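Local structure of myosin-4 (Saccharomyces cerevisiae, 3MMI) at residues E169-M173 with V174-K178; F228-L231 with I232-C235; P236-N239 with W240-Y244; Q270-Q273 with A274-L278. The protein is a myosin motor, here represented by its globular tail, recruited through SHE3 to mRNAs such as ASH1 to restrict certain proteins to the bud and daughter cell. All coordinates share one frame; numbering follows the deposited sequence.

Interaction 1. Residues E169-M173 with V174-K178; sequences EIFDM and VLNEK
Phe171 and Asp172, on the one-turn helix 170-174, hold the residues that follow it, and Asn176 is the residue both of them reach. This short helix belongs to the dilute region of the globular tail and comes straight after the Schellman motif that ends helix 132-168, with Glu169 (positive phi) as its C-prime residue. The side chain of Asn176 can be followed outward. Its CB touches both partners, 3.8 Å from CE2 of the Phe171 ring and 3.7 Å from the CA of Asp172. CG is 4.1 Å from the same CE2 of Phe171, the ring and amide planes 38° apart. At the tip, ND2 donates to OD1 of Asp172 at 2.6 Å, with OD1 nearly in the amide plane but approached from above its own carboxylate plane. The two side chains run alongside each other because CG of Asn176 is anti to its backbone N (chi1 -170°). The amide's other atom, OD1, takes a weak bond from the backbone N of Lys178. With an alanine here, the Asp172 carboxylate would probably lose its short amide donor and be less firmly set.

The backbone of the turn is bonded too: Phe171 O accepts from Leu175 N at 2.9 Å and from Val174 N at 3.2 Å. A water lies within hydrogen-bonding reach of Asp172 O and Asn176 O, linking the two carbonyls. The Leu175 and Phe171 side chains cross at about a right angle, Leu175 CB 3.7 Å from Phe171 CE1.

Around this turn, Ile170 and Val174 pack on helix 209-234, Met173 rests against helix 185-204, and Val174 and Leu175 both meet Val246 of helix 240-257.

Interaction 2. Residues F228-L231 with I232-C235; sequences FNDL and ITKC
Asp230 and Lys234 sit one turn apart near the C-terminal end of helix 209-234, in the mainly helical DIL region of the tail, and their side chains run alongside each other, pointing the same way. What touches is the lysine's stem: its CD comes within 3.2 Å of Asp230 OD1, and the chain bends at chi2 and chi4 on its way past the carboxylate. The charged ends stay apart, with Asp230 OD2 4.2 Å from Lys234 NZ, too far for a salt bridge. Exchanging Asp230 for an alanine is likely to cost the Lys234 ammonium this nearby carboxylate and the water bridge to it. Lys234 also makes a cation-pi contact with Phe171.

On another side of the helix Phe228 and Ile232 are likewise side by side, CG1 of the isoleucine lying over one face of the ring, 4.2 Å from CE2. Phe228 packs on Ala274 of helix 269-279, while Ile232 meets Ala305 and Ile306 of helix 300-308.

Thr233 turns back onto the helix. With OG1 between its backbone N and carbonyl carbon (chi1 49°), the hydroxyl donates to Asn229 O at 2.9 Å from above the carbonyl plane, beside the regular bond from Thr233 N to the same oxygen. Between Asp230 and Lys234, one water donates to OD2 at 3.2 Å and accepts from NZ at 2.7 Å.

Interaction 3. Residues P236-N239 with W240-Y244; sequences PALN and WKYGY
An asparagine N-cap starts helix 240-257: Asn239, the residue just before its first turn, folds its side chain back to accept from the backbone N of Tyr242. The bond from Tyr242 N to Asn239 OD1 is 2.6 Å long and nearly straight, 169° at the hydrogen, and the donor is tilted 23° from the plane of the amide carbonyl. The torsion makes this possible, since CG stands between the backbone N and the carbonyl carbon (chi1 59°) and brings OD1 over the opening turn. CB of Lys241 also approaches this oxygen, at 3.2 Å.

The cap takes up an N-H of the first turn that has no helical carbonyl before it, while the main chain of Asn239 enters the regular pattern of the helix as its O accepts from Gly243 N at 3.0 Å. Trp240 N is bonded instead to the hydroxyl of Tyr310.

Ahead of the cap, Leu238 reaches across to Tyr242 in a CH-pi contact. Its CD2 lies over one face of the tyrosine ring, 3.8 Å from the centroid and displaced toward the rim, with CE2 the nearest ring atom at 3.5 Å. Leu238 is anchored by backbone hydrogen bonds to Lys309 and Lys311, and its side chain also touches Leu231 of helix 209-234. At the far end of the ring the Tyr242 hydroxyl is hydrogen-bonded to Leu175 O.

Interaction 4. Residues Q270-Q273 with A274-L278; sequences QIIQ and AVKIL
Ile271 and Val275, like the other residues of 270-273 and 274-278, are joined by the backbone bonds of a continuous alpha-helix, 269-279. Val275 N donates to Ile271 O at 3.2 Å, Lys276 N to Ile272 O at 3.0 Å and Ile277 N to Gln273 O at 2.9 Å.

On the buried side, Ile271 and Val275 meet at an angle, CD1 of the isoleucine 4.1 Å from CG1 of the valine. Two torsions of Ile271 together bring CD1 there: CG1 is anti to the backbone N (chi1 174°), and chi2 is 69°. Ile271 also packs on Leu227 and Leu231 of helix 209-234, and Val275 on Val246 of helix 240-257.

Ile272 and Lys276 instead run next to each other in the same direction, with CG2 of Ile272 3.9 Å from CE of the lysine, whose long aliphatic stem is otherwise extended up to its bend at chi4. NZ makes a long, weak ion pair with Asp247.

The chemistry divides accordingly: carbon contacts pack the buried face, Gln270 and the Ile271 N-H make polar bonds to neighbours (Asn224 for both, Ala297 O for Gln270), and the lysine spends its methylenes on Ile272 and carries its charge toward Asp247.

The four contacts lie in neighbouring helical pieces of the globular tail, on one side of the chain's centre. Interactions 1 and 2 have centres 11 Å apart and meet where the Phe171 ring packs against Asp230, Lys234 and Cys235, CE1 being 3.8 Å from Cys235 SG. Interaction 3 follows interaction 2 directly along the chain, and Leu231 CD1 lies 3.7 Å from Tyr242 CE2. Interaction 4 packs against both: Leu231 CD2 is 3.5 Å from Ala274 CB, and Trp240 CB is 3.3 Å from Leu278 O. Interactions 1 and 4 do not touch, their nearest atoms being about 5 Å apart; helices 209-234 and 240-257 connect them.

Interaction 1. Residues E169-M173 with V174-K178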
ATOM      1  N   GLU A 169       6.370  16.060   3.462  1.00 26.11           N
ATOM      2  CA  GLU A 169       7.331  16.280   4.560  1.00 26.86           C
ATOM      3  C   GLU A 169       6.932  15.553   5.889  1.00 26.07           C
ATOM      4  O   GLU A 169       7.076  16.086   7.038  1.00 23.88           O
ATOM      5  CB  GLU A 169       7.512  17.802   4.837  1.00 26.00           C
ATOM      6  CG  GLU A 169       7.968  18.619   3.592  1.00 35.81           C
ATOM      7  CD  GLU A 169       8.108  20.112   3.887  1.00 41.76           C
ATOM      8  OE1 GLU A 169       9.203  20.599   3.919  1.00 43.58           O
ATOM      9  OE2 GLU A 169       7.119  20.815   4.105  1.00 49.42           O
ATOM     10  N   ILE A 170       6.427  14.336   5.747  1.00 26.64           N
ATOM     11  CA  ILE A 170       5.924  13.592   6.875  1.00 27.87           C
ATOM     12  C   ILE A 170       6.909  13.495   8.037  1.00 25.94           C
ATOM     13  O   ILE A 170       6.514  13.675   9.193  1.00 27.03           O
ATOM     14  CB  ILE A 170       5.341  12.202   6.499  1.00 31.65           C
ATOM     15  CG1 ILE A 170       3.796  12.300   6.318  1.00 41.31           C
ATOM     16  CG2 ILE A 170       5.341  11.279   7.697  1.00 25.60           C
ATOM     17  CD1 ILE A 170       3.324  12.321   4.941  1.00 33.09           C
ATOM     18  N   PHE A 171       8.171  13.307   7.742  1.00 23.61           N
ATOM     19  CA  PHE A 171       9.175  13.319   8.735  1.00 22.48           C
ATOM     20  C   PHE A 171       9.220  14.577   9.621  1.00 25.42           C
ATOM     21  O   PHE A 171       9.181  14.483  10.858  1.00 26.03           O
ATOM     22  CB  PHE A 171      10.581  13.005   8.151  1.00 23.51           C
ATOM     23  CG  PHE A 171      11.645  13.036   9.220  1.00 24.50           C
ATOM     24  CD1 PHE A 171      11.858  11.921  10.031  1.00 25.31           C
ATOM     25  CD2 PHE A 171      12.314  14.207   9.517  1.00 25.17           C
ATOM     26  CE1 PHE A 171      12.832  11.966  11.122  1.00 26.95           C
ATOM     27  CE2 PHE A 171      13.246  14.283  10.591  1.00 27.81           C
ATOM     28  CZ  PHE A 171      13.554  13.164  11.374  1.00 24.42           C
ATOM     29  N   ASP A 172       9.363  15.756   9.008  1.00 27.59           N
ATOM     30  CA  ASP A 172       9.427  17.035   9.734  1.00 29.78           C
ATOM     31  C   ASP A 172       8.188  17.375  10.437  1.00 27.21           C
ATOM     32  O   ASP A 172       8.249  18.054  11.429  1.00 31.26           O
ATOM     33  CB  ASP A 172       9.767  18.248   8.846  1.00 30.75           C
ATOM     34  CG  ASP A 172      11.242  18.312   8.488  1.00 37.64           C
ATOM     35  OD1 ASP A 172      12.056  17.846   9.294  1.00 37.49           O
ATOM     36  OD2 ASP A 172      11.588  18.810   7.372  1.00 45.42           O
ATOM     37  N   MET A 173       7.072  16.888   9.946  1.00 26.36           N
ATOM     38  CA  MET A 173       5.754  17.119  10.571  1.00 24.23           C
ATOM     39  C   MET A 173       5.619  16.284  11.838  1.00 22.79           C
ATOM     40  O   MET A 173       5.001  16.693  12.769  1.00 21.45           O
ATOM     41  CB  MET A 173       4.700  16.700   9.518  1.00 26.90           C
ATOM     42  CG  MET A 173       3.397  17.408   9.572  1.00 31.55           C
ATOM     43  SD  MET A 173       2.216  16.816   8.407  1.00 33.42           S
ATOM     44  CE  MET A 173       3.155  15.794   7.283  1.00 57.70           C
ATOM     45  N   VAL A 174       6.179  15.055  11.849  1.00 24.14           N
ATOM     46  CA  VAL A 174       5.749  14.062  12.853  1.00 20.33           C
ATOM     47  C   VAL A 174       6.852  13.758  13.787  1.00 19.07           C
ATOM     48  O   VAL A 174       6.596  13.769  14.990  1.00 20.79           O
ATOM     49  CB  VAL A 174       5.211  12.723  12.238  1.00 23.00           C
ATOM     50  CG1 VAL A 174       5.029  11.664  13.337  1.00 17.17           C
ATOM     51  CG2 VAL A 174       4.028  12.925  11.396  1.00 15.24           C
ATOM     52  N   LEU A 175       8.062  13.501  13.292  1.00 20.78           N
ATOM     53  CA  LEU A 175       9.158  12.930  14.083  1.00 21.56           C
ATOM     54  C   LEU A 175      10.268  13.901  14.532  1.00 26.43           C
ATOM     55  O   LEU A 175      11.078  13.540  15.446  1.00 26.31           O
ATOM     56  CB  LEU A 175       9.821  11.845  13.220  1.00 20.90           C
ATOM     57  CG  LEU A 175       8.982  10.623  12.946  1.00 18.94           C
ATOM     58  CD1 LEU A 175       9.774   9.639  12.137  1.00 14.81           C
ATOM     59  CD2 LEU A 175       8.520  10.037  14.398  1.00 15.03           C
ATOM     60  N   ASN A 176      10.392  15.037  13.816  1.00 28.42           N
ATOM     61  CA  ASN A 176      11.566  15.973  13.944  1.00 32.27           C
ATOM     62  C   ASN A 176      11.445  16.777  15.203  1.00 33.67           C
ATOM     63  O   ASN A 176      10.654  17.698  15.274  1.00 27.73           O
ATOM     64  CB  ASN A 176      11.620  16.954  12.760  1.00 35.35           C
ATOM     65  CG  ASN A 176      12.924  17.766  12.714  1.00 36.98           C
ATOM     66  OD1 ASN A 176      13.679  17.830  13.684  1.00 39.70           O
ATOM     67  ND2 ASN A 176      13.174  18.377  11.567  1.00 35.10           N
ATOM     68  N   GLU A 177      12.199  16.404  16.234  1.00 39.15           N
ATOM     69  CA  GLU A 177      11.972  17.061  17.529  1.00 42.75           C
ATOM     70  C   GLU A 177      12.345  18.522  17.470  1.00 43.93           C
ATOM     71  O   GLU A 177      11.720  19.329  18.185  1.00 43.89           O
ATOM     72  CB  GLU A 177      12.692  16.352  18.683  1.00 44.74           C
ATOM     73  CG  GLU A 177      14.218  16.236  18.540  1.00 53.87           C
ATOM     74  CD  GLU A 177      14.946  17.309  19.366  1.00 58.81           C
ATOM     75  OE1 GLU A 177      14.271  17.905  20.222  1.00 61.63           O
ATOM     76  OE2 GLU A 177      16.164  17.552  19.135  1.00 61.83           O
ATOM     77  N   LYS A 178      13.275  18.863  16.548  1.00 44.01           N
ATOM     78  CA  LYS A 178      13.666  20.286  16.282  1.00 45.73           C
ATOM     79  C   LYS A 178      12.463  21.184  15.981  1.00 44.81           C
ATOM     80  O   LYS A 178      12.494  22.375  16.270  1.00 45.34           O
ATOM     81  CB  LYS A 178      14.739  20.444  15.164  1.00 45.03           C
ATOM     82  CG  LYS A 178      15.951  19.524  15.294  1.00 42.51           C
TER
HETATM   83  O   HOH W   1       7.742  17.802  14.517  1.00 58.49           O

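Interaction 2. Residues F228-L231 with I232-C235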
ATOM      1  N   PHE A 228       8.312   4.422  11.290  1.00 17.83           N
ATOM      2  CA  PHE A 228       9.113   3.559  12.165  1.00 17.43           C
ATOM      3  C   PHE A 228      10.623   3.546  11.679  1.00 17.36           C
ATOM      4  O   PHE A 228      11.472   3.647  12.536  1.00 17.60           O
ATOM      5  CB  PHE A 228       8.628   2.127  12.148  1.00 15.86           C
ATOM      6  CG  PHE A 228       9.409   1.248  13.013  1.00 18.61           C
ATOM      7  CD1 PHE A 228       9.198   1.278  14.409  1.00 15.62           C
ATOM      8  CD2 PHE A 228      10.398   0.414  12.471  1.00 15.44           C
ATOM      9  CE1 PHE A 228       9.947   0.518  15.211  1.00 19.69           C
ATOM     10  CE2 PHE A 228      11.109  -0.426  13.260  1.00 17.70           C
ATOM     11  CZ  PHE A 228      10.920  -0.434  14.638  1.00 18.23           C
ATOM     12  N   ASN A 229      10.890   3.343  10.394  1.00 16.79           N
ATOM     13  CA  ASN A 229      12.272   3.253   9.861  1.00 18.15           C
ATOM     14  C   ASN A 229      13.007   4.571  10.162  1.00 18.12           C
ATOM     15  O   ASN A 229      14.152   4.589  10.622  1.00 16.18           O
ATOM     16  CB  ASN A 229      12.215   2.947   8.359  1.00 13.89           C
ATOM     17  CG  ASN A 229      11.822   1.510   8.082  1.00 14.90           C
ATOM     18  OD1 ASN A 229      11.661   0.733   8.992  1.00 16.73           O
ATOM     19  ND2 ASN A 229      11.700   1.143   6.784  1.00 15.19           N
ATOM     20  N   ASP A 230      12.321   5.702   9.956  1.00 19.35           N
ATOM     21  CA  ASP A 230      12.958   7.003  10.266  1.00 19.50           C
ATOM     22  C   ASP A 230      13.121   7.247  11.712  1.00 19.36           C
ATOM     23  O   ASP A 230      14.066   7.967  12.160  1.00 18.12           O
ATOM     24  CB  ASP A 230      12.192   8.171   9.673  1.00 18.01           C
ATOM     25  CG  ASP A 230      12.307   8.249   8.155  1.00 23.50           C
ATOM     26  OD1 ASP A 230      13.132   7.508   7.555  1.00 26.16           O
ATOM     27  OD2 ASP A 230      11.476   9.009   7.544  1.00 27.05           O
ATOM     28  N   LEU A 231      12.220   6.684  12.511  1.00 17.71           N
ATOM     29  CA  LEU A 231      12.407   6.857  13.955  1.00 19.04           C
ATOM     30  C   LEU A 231      13.755   6.198  14.371  1.00 22.14           C
ATOM     31  O   LEU A 231      14.547   6.813  15.183  1.00 22.00           O
ATOM     32  CB  LEU A 231      11.272   6.199  14.724  1.00 18.54           C
ATOM     33  CG  LEU A 231      11.534   6.091  16.226  1.00 17.77           C
ATOM     34  CD1 LEU A 231      11.255   7.469  16.911  1.00 23.47           C
ATOM     35  CD2 LEU A 231      10.678   4.995  16.937  1.00 20.13           C
ATOM     36  N   ILE A 232      14.039   5.035  13.818  1.00 20.24           N
ATOM     37  CA  ILE A 232      15.292   4.360  14.131  1.00 27.56           C
ATOM     38  C   ILE A 232      16.533   5.025  13.451  1.00 26.42           C
ATOM     39  O   ILE A 232      17.501   5.130  14.080  1.00 30.21           O
ATOM     40  CB  ILE A 232      15.314   2.881  13.625  1.00 27.46           C
ATOM     41  CG1 ILE A 232      14.284   2.014  14.352  1.00 31.48           C
ATOM     42  CG2 ILE A 232      16.752   2.267  13.796  1.00 34.60           C
ATOM     43  CD1 ILE A 232      14.192   2.219  15.816  1.00 24.79           C
ATOM     44  N   THR A 233      16.467   5.422  12.191  1.00 28.54           N
ATOM     45  CA  THR A 233      17.695   5.766  11.405  1.00 31.09           C
ATOM     46  C   THR A 233      18.004   7.258  11.582  1.00 33.04           C
ATOM     47  O   THR A 233      19.160   7.666  11.698  1.00 35.39           O
ATOM     48  CB  THR A 233      17.594   5.459   9.922  1.00 27.32           C
ATOM     49  OG1 THR A 233      16.344   5.997   9.402  1.00 38.38           O
ATOM     50  CG2 THR A 233      17.533   4.057   9.803  1.00 29.89           C
ATOM     51  N   LYS A 234      16.969   8.064  11.675  1.00 32.97           N
ATOM     52  CA  LYS A 234      17.084   9.515  11.574  1.00 31.53           C
ATOM     53  C   LYS A 234      16.931  10.313  12.877  1.00 35.48           C
ATOM     54  O   LYS A 234      17.248  11.511  12.926  1.00 39.94           O
ATOM     55  CB  LYS A 234      16.083  10.047  10.583  1.00 30.51           C
ATOM     56  CG  LYS A 234      16.510   9.987   9.164  1.00 30.54           C
ATOM     57  CD  LYS A 234      15.365   9.617   8.306  1.00 42.45           C
ATOM     58  CE  LYS A 234      15.472  10.212   6.915  1.00 45.92           C
ATOM     59  NZ  LYS A 234      14.777  11.499   7.021  1.00 51.35           N
ATOM     60  N   CYS A 235      16.538   9.679  13.977  1.00 34.18           N
ATOM     61  CA  CYS A 235      16.233  10.443  15.167  1.00 33.34           C
ATOM     62  C   CYS A 235      17.256  10.120  16.210  1.00 39.63           C
ATOM     63  O   CYS A 235      17.278   9.017  16.841  1.00 38.25           O
ATOM     64  CB  CYS A 235      14.814  10.201  15.735  1.00 32.97           C
ATOM     65  SG  CYS A 235      13.478  10.564  14.573  1.00 23.02           S
TER
HETATM   66  O   HOH W   2      12.597  11.171   5.511  1.00 46.34           O

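Interaction 3. Residues P236-N239 with W240-Y244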
ATOM      1  N   PRO A 236      18.086  11.124  16.490  1.00 41.51           N
ATOM      2  CA  PRO A 236      19.324  10.930  17.190  1.00 42.23           C
ATOM      3  C   PRO A 236      19.034  10.372  18.625  1.00 46.50           C
ATOM      4  O   PRO A 236      19.488   9.230  18.962  1.00 50.51           O
ATOM      5  CB  PRO A 236      19.943  12.346  17.191  1.00 43.00           C
ATOM      6  CG  PRO A 236      18.758  13.301  17.150  1.00 43.54           C
ATOM      7  CD  PRO A 236      17.700  12.549  16.360  1.00 42.64           C
ATOM      8  N   ALA A 237      18.299  11.108  19.458  1.00 42.58           N
ATOM      9  CA  ALA A 237      18.101  10.690  20.841  1.00 40.70           C
ATOM     10  C   ALA A 237      16.614  10.665  21.169  1.00 39.50           C
ATOM     11  O   ALA A 237      15.798  11.384  20.557  1.00 44.46           O
ATOM     12  CB  ALA A 237      18.801  11.609  21.811  1.00 42.86           C
ATOM     13  N   LEU A 238      16.223   9.819  22.095  1.00 33.73           N
ATOM     14  CA  LEU A 238      14.841   9.586  22.288  1.00 28.60           C
ATOM     15  C   LEU A 238      14.617   9.556  23.769  1.00 28.89           C
ATOM     16  O   LEU A 238      15.464   9.098  24.538  1.00 27.28           O
ATOM     17  CB  LEU A 238      14.384   8.274  21.642  1.00 28.67           C
ATOM     18  CG  LEU A 238      14.530   8.078  20.141  1.00 25.88           C
ATOM     19  CD1 LEU A 238      14.043   6.730  19.782  1.00 21.85           C
ATOM     20  CD2 LEU A 238      13.877   9.149  19.319  1.00 22.25           C
ATOM     21  N   ASN A 239      13.472  10.078  24.167  1.00 26.89           N
ATOM     22  CA  ASN A 239      13.033   9.974  25.549  1.00 28.54           C
ATOM     23  C   ASN A 239      11.509  10.005  25.671  1.00 25.89           C
ATOM     24  O   ASN A 239      10.826  10.163  24.698  1.00 25.90           O
ATOM     25  CB  ASN A 239      13.585  11.133  26.383  1.00 28.33           C
ATOM     26  CG  ASN A 239      13.143  12.460  25.827  1.00 36.36           C
ATOM     27  OD1 ASN A 239      11.958  12.662  25.582  1.00 36.10           O
ATOM     28  ND2 ASN A 239      14.099  13.322  25.499  1.00 43.48           N
ATOM     29  N   TRP A 240      11.006   9.912  26.895  1.00 24.65           N
ATOM     30  CA  TRP A 240       9.539   9.773  27.161  1.00 26.98           C
ATOM     31  C   TRP A 240       8.695  10.990  26.634  1.00 26.62           C
ATOM     32  O   TRP A 240       7.598  10.822  26.087  1.00 25.19           O
ATOM     33  CB  TRP A 240       9.225   9.483  28.659  1.00 25.90           C
ATOM     34  CG  TRP A 240       9.450  10.683  29.521  1.00 30.47           C
ATOM     35  CD1 TRP A 240      10.651  11.031  30.169  1.00 33.45           C
ATOM     36  CD2 TRP A 240       8.526  11.775  29.801  1.00 29.74           C
ATOM     37  NE1 TRP A 240      10.516  12.266  30.803  1.00 28.01           N
ATOM     38  CE2 TRP A 240       9.230  12.728  30.624  1.00 29.22           C
ATOM     39  CE3 TRP A 240       7.194  12.054  29.419  1.00 29.89           C
ATOM     40  CZ2 TRP A 240       8.632  13.943  31.069  1.00 27.08           C
ATOM     41  CZ3 TRP A 240       6.588  13.250  29.860  1.00 32.51           C
ATOM     42  CH2 TRP A 240       7.324  14.190  30.687  1.00 28.42           C
ATOM     43  N   LYS A 241       9.328  12.168  26.683  1.00 24.65           N
ATOM     44  CA  LYS A 241       8.829  13.370  26.161  1.00 24.11           C
ATOM     45  C   LYS A 241       8.772  13.409  24.674  1.00 22.99           C
ATOM     46  O   LYS A 241       7.735  13.794  24.119  1.00 23.09           O
ATOM     47  CB  LYS A 241       9.649  14.570  26.701  1.00 26.81           C
ATOM     48  CG  LYS A 241       9.010  15.899  26.449  1.00 26.20           C
ATOM     49  CD  LYS A 241       7.588  15.831  27.025  1.00 34.86           C
ATOM     50  CE  LYS A 241       6.774  16.989  26.472  1.00 45.54           C
ATOM     51  NZ  LYS A 241       6.758  17.886  27.572  1.00 55.38           N
ATOM     52  N   TYR A 242       9.851  13.001  24.024  1.00 22.31           N
ATOM     53  CA  TYR A 242       9.820  12.831  22.620  1.00 21.19           C
ATOM     54  C   TYR A 242       8.669  11.941  22.222  1.00 20.68           C
ATOM     55  O   TYR A 242       7.963  12.201  21.216  1.00 21.37           O
ATOM     56  CB  TYR A 242      11.193  12.371  22.092  1.00 19.57           C
ATOM     57  CG  TYR A 242      11.220  12.124  20.569  1.00 19.98           C
ATOM     58  CD1 TYR A 242      11.600  13.099  19.650  1.00 22.02           C
ATOM     59  CD2 TYR A 242      10.770  10.927  20.078  1.00 17.60           C
ATOM     60  CE1 TYR A 242      11.641  12.803  18.295  1.00 23.55           C
ATOM     61  CE2 TYR A 242      10.796  10.664  18.731  1.00 21.18           C
ATOM     62  CZ  TYR A 242      11.232  11.582  17.875  1.00 15.69           C
ATOM     63  OH  TYR A 242      11.163  11.273  16.568  1.00 27.77           O
ATOM     64  N   GLY A 243       8.487  10.851  22.999  1.00 20.12           N
ATOM     65  CA  GLY A 243       7.512   9.830  22.655  1.00 18.94           C
ATOM     66  C   GLY A 243       6.112  10.417  22.724  1.00 21.22           C
ATOM     67  O   GLY A 243       5.313  10.301  21.798  1.00 19.12           O
ATOM     68  N   TYR A 244       5.869  11.137  23.812  1.00 20.27           N
ATOM     69  CA  TYR A 244       4.608  11.807  24.004  1.00 23.29           C
ATOM     70  C   TYR A 244       4.225  12.832  22.894  1.00 25.02           C
ATOM     71  O   TYR A 244       3.085  12.867  22.403  1.00 26.19           O
ATOM     72  CB  TYR A 244       4.583  12.514  25.343  1.00 26.63           C
ATOM     73  CG  TYR A 244       3.334  13.346  25.512  1.00 28.99           C
ATOM     74  CD1 TYR A 244       2.150  12.740  25.985  1.00 32.69           C
ATOM     75  CD2 TYR A 244       3.311  14.719  25.183  1.00 36.84           C
ATOM     76  CE1 TYR A 244       0.962  13.464  26.130  1.00 41.74           C
ATOM     77  CE2 TYR A 244       2.063  15.496  25.314  1.00 37.81           C
ATOM     78  CZ  TYR A 244       0.921  14.823  25.817  1.00 39.54           C
ATOM     79  OH  TYR A 244      -0.274  15.438  26.006  1.00 41.95           O
TER

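Interaction 4. Residues Q270-Q273 with A274-L278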
ATOM      1  N   GLN A 270       3.381  -0.511  14.437  1.00 14.23           N
ATOM      2  CA  GLN A 270       4.812  -0.522  14.796  1.00 15.52           C
ATOM      3  C   GLN A 270       5.197   0.798  15.313  1.00 15.68           C
ATOM      4  O   GLN A 270       5.842   0.887  16.354  1.00 13.45           O
ATOM      5  CB  GLN A 270       5.650  -0.985  13.627  1.00 16.51           C
ATOM      6  CG  GLN A 270       5.781  -2.502  13.622  1.00 15.34           C
ATOM      7  CD  GLN A 270       4.594  -3.179  13.056  1.00 20.32           C
ATOM      8  OE1 GLN A 270       4.086  -2.733  12.033  1.00 19.32           O
ATOM      9  NE2 GLN A 270       4.169  -4.327  13.662  1.00 18.44           N
ATOM     10  N   ILE A 271       4.744   1.881  14.633  1.00 14.92           N
ATOM     11  CA  ILE A 271       5.273   3.180  15.020  1.00 13.13           C
ATOM     12  C   ILE A 271       4.552   3.593  16.294  1.00 15.47           C
ATOM     13  O   ILE A 271       5.136   4.156  17.183  1.00 13.51           O
ATOM     14  CB  ILE A 271       5.158   4.342  13.950  1.00 17.15           C
ATOM     15  CG1 ILE A 271       5.607   5.619  14.590  1.00 15.00           C
ATOM     16  CG2 ILE A 271       3.679   4.639  13.515  1.00 10.91           C
ATOM     17  CD1 ILE A 271       7.141   5.678  14.900  1.00 10.70           C
ATOM     18  N   ILE A 272       3.261   3.235  16.439  1.00 17.68           N
ATOM     19  CA  ILE A 272       2.547   3.472  17.687  1.00 14.16           C
ATOM     20  C   ILE A 272       3.158   2.704  18.902  1.00 14.68           C
ATOM     21  O   ILE A 272       3.440   3.323  19.934  1.00 10.69           O
ATOM     22  CB  ILE A 272       1.013   3.085  17.648  1.00 18.70           C
ATOM     23  CG1 ILE A 272       0.135   3.925  16.659  1.00 17.45           C
ATOM     24  CG2 ILE A 272       0.360   3.043  19.049  1.00  9.65           C
ATOM     25  CD1 ILE A 272       0.224   5.187  17.062  1.00 34.64           C
ATOM     26  N   GLN A 273       3.481   1.434  18.774  1.00 14.78           N
ATOM     27  CA  GLN A 273       4.164   0.739  19.856  1.00 15.78           C
ATOM     28  C   GLN A 273       5.541   1.293  20.212  1.00 14.85           C
ATOM     29  O   GLN A 273       5.875   1.302  21.350  1.00 13.53           O
ATOM     30  CB  GLN A 273       4.260  -0.755  19.622  1.00 15.58           C
ATOM     31  CG  GLN A 273       2.984  -1.438  19.317  1.00 19.50           C
ATOM     32  CD  GLN A 273       2.279  -1.928  20.499  1.00 40.96           C
ATOM     33  OE1 GLN A 273       2.280  -1.328  21.562  1.00 27.26           O
ATOM     34  NE2 GLN A 273       1.644  -3.039  20.328  1.00 44.95           N
ATOM     35  N   ALA A 274       6.281   1.788  19.216  1.00 13.35           N
ATOM     36  CA  ALA A 274       7.713   2.280  19.408  1.00 16.59           C
ATOM     37  C   ALA A 274       7.590   3.514  20.287  1.00 17.57           C
ATOM     38  O   ALA A 274       8.300   3.692  21.245  1.00 18.22           O
ATOM     39  CB  ALA A 274       8.306   2.672  18.035  1.00 10.47           C
ATOM     40  N   VAL A 275       6.649   4.412  19.957  1.00 17.43           N
ATOM     41  CA  VAL A 275       6.622   5.600  20.789  1.00 15.83           C
ATOM     42  C   VAL A 275       5.917   5.335  22.127  1.00 19.07           C
ATOM     43  O   VAL A 275       6.198   6.019  23.143  1.00 17.18           O
ATOM     44  CB  VAL A 275       6.024   6.869  20.065  1.00 19.76           C
ATOM     45  CG1 VAL A 275       6.833   7.168  18.754  1.00 13.57           C
ATOM     46  CG2 VAL A 275       4.533   6.718  19.788  1.00 13.76           C
ATOM     47  N   LYS A 276       5.104   4.304  22.235  1.00 17.08           N
ATOM     48  CA  LYS A 276       4.585   3.965  23.536  1.00 18.72           C
ATOM     49  C   LYS A 276       5.670   3.371  24.407  1.00 18.55           C
ATOM     50  O   LYS A 276       5.743   3.656  25.552  1.00 15.34           O
ATOM     51  CB  LYS A 276       3.328   3.079  23.489  1.00 19.73           C
ATOM     52  CG  LYS A 276       2.061   3.806  23.066  1.00 27.42           C
ATOM     53  CD  LYS A 276       0.851   2.913  23.054  1.00 44.62           C
ATOM     54  CE  LYS A 276      -0.450   3.670  22.846  1.00 50.07           C
ATOM     55  NZ  LYS A 276      -0.565   4.901  23.605  1.00 49.61           N
ATOM     56  N   ILE A 277       6.538   2.577  23.813  1.00 17.50           N
ATOM     57  CA  ILE A 277       7.644   2.027  24.568  1.00 17.17           C
ATOM     58  C   ILE A 277       8.441   3.146  25.228  1.00 16.95           C
ATOM     59  O   ILE A 277       8.921   3.012  26.329  1.00 15.82           O
ATOM     60  CB  ILE A 277       8.521   1.124  23.627  1.00 18.90           C
ATOM     61  CG1 ILE A 277       7.851  -0.249  23.595  1.00 19.44           C
ATOM     62  CG2 ILE A 277       9.907   1.036  24.152  1.00 12.66           C
ATOM     63  CD1 ILE A 277       8.157  -0.989  22.459  1.00 17.71           C
ATOM     64  N   LEU A 278       8.583   4.256  24.522  1.00 17.31           N
ATOM     65  CA  LEU A 278       9.402   5.324  24.963  1.00 18.59           C
ATOM     66  C   LEU A 278       8.815   6.003  26.212  1.00 22.97           C
ATOM     67  O   LEU A 278       9.535   6.657  27.035  1.00 19.60           O
ATOM     68  CB  LEU A 278       9.552   6.343  23.832  1.00 18.72           C
ATOM     69  CG  LEU A 278      10.607   5.994  22.774  1.00 19.38           C
ATOM     70  CD1 LEU A 278      10.476   6.994  21.589  1.00 20.00           C
ATOM     71  CD2 LEU A 278      12.046   5.912  23.351  1.00 13.39           C
TER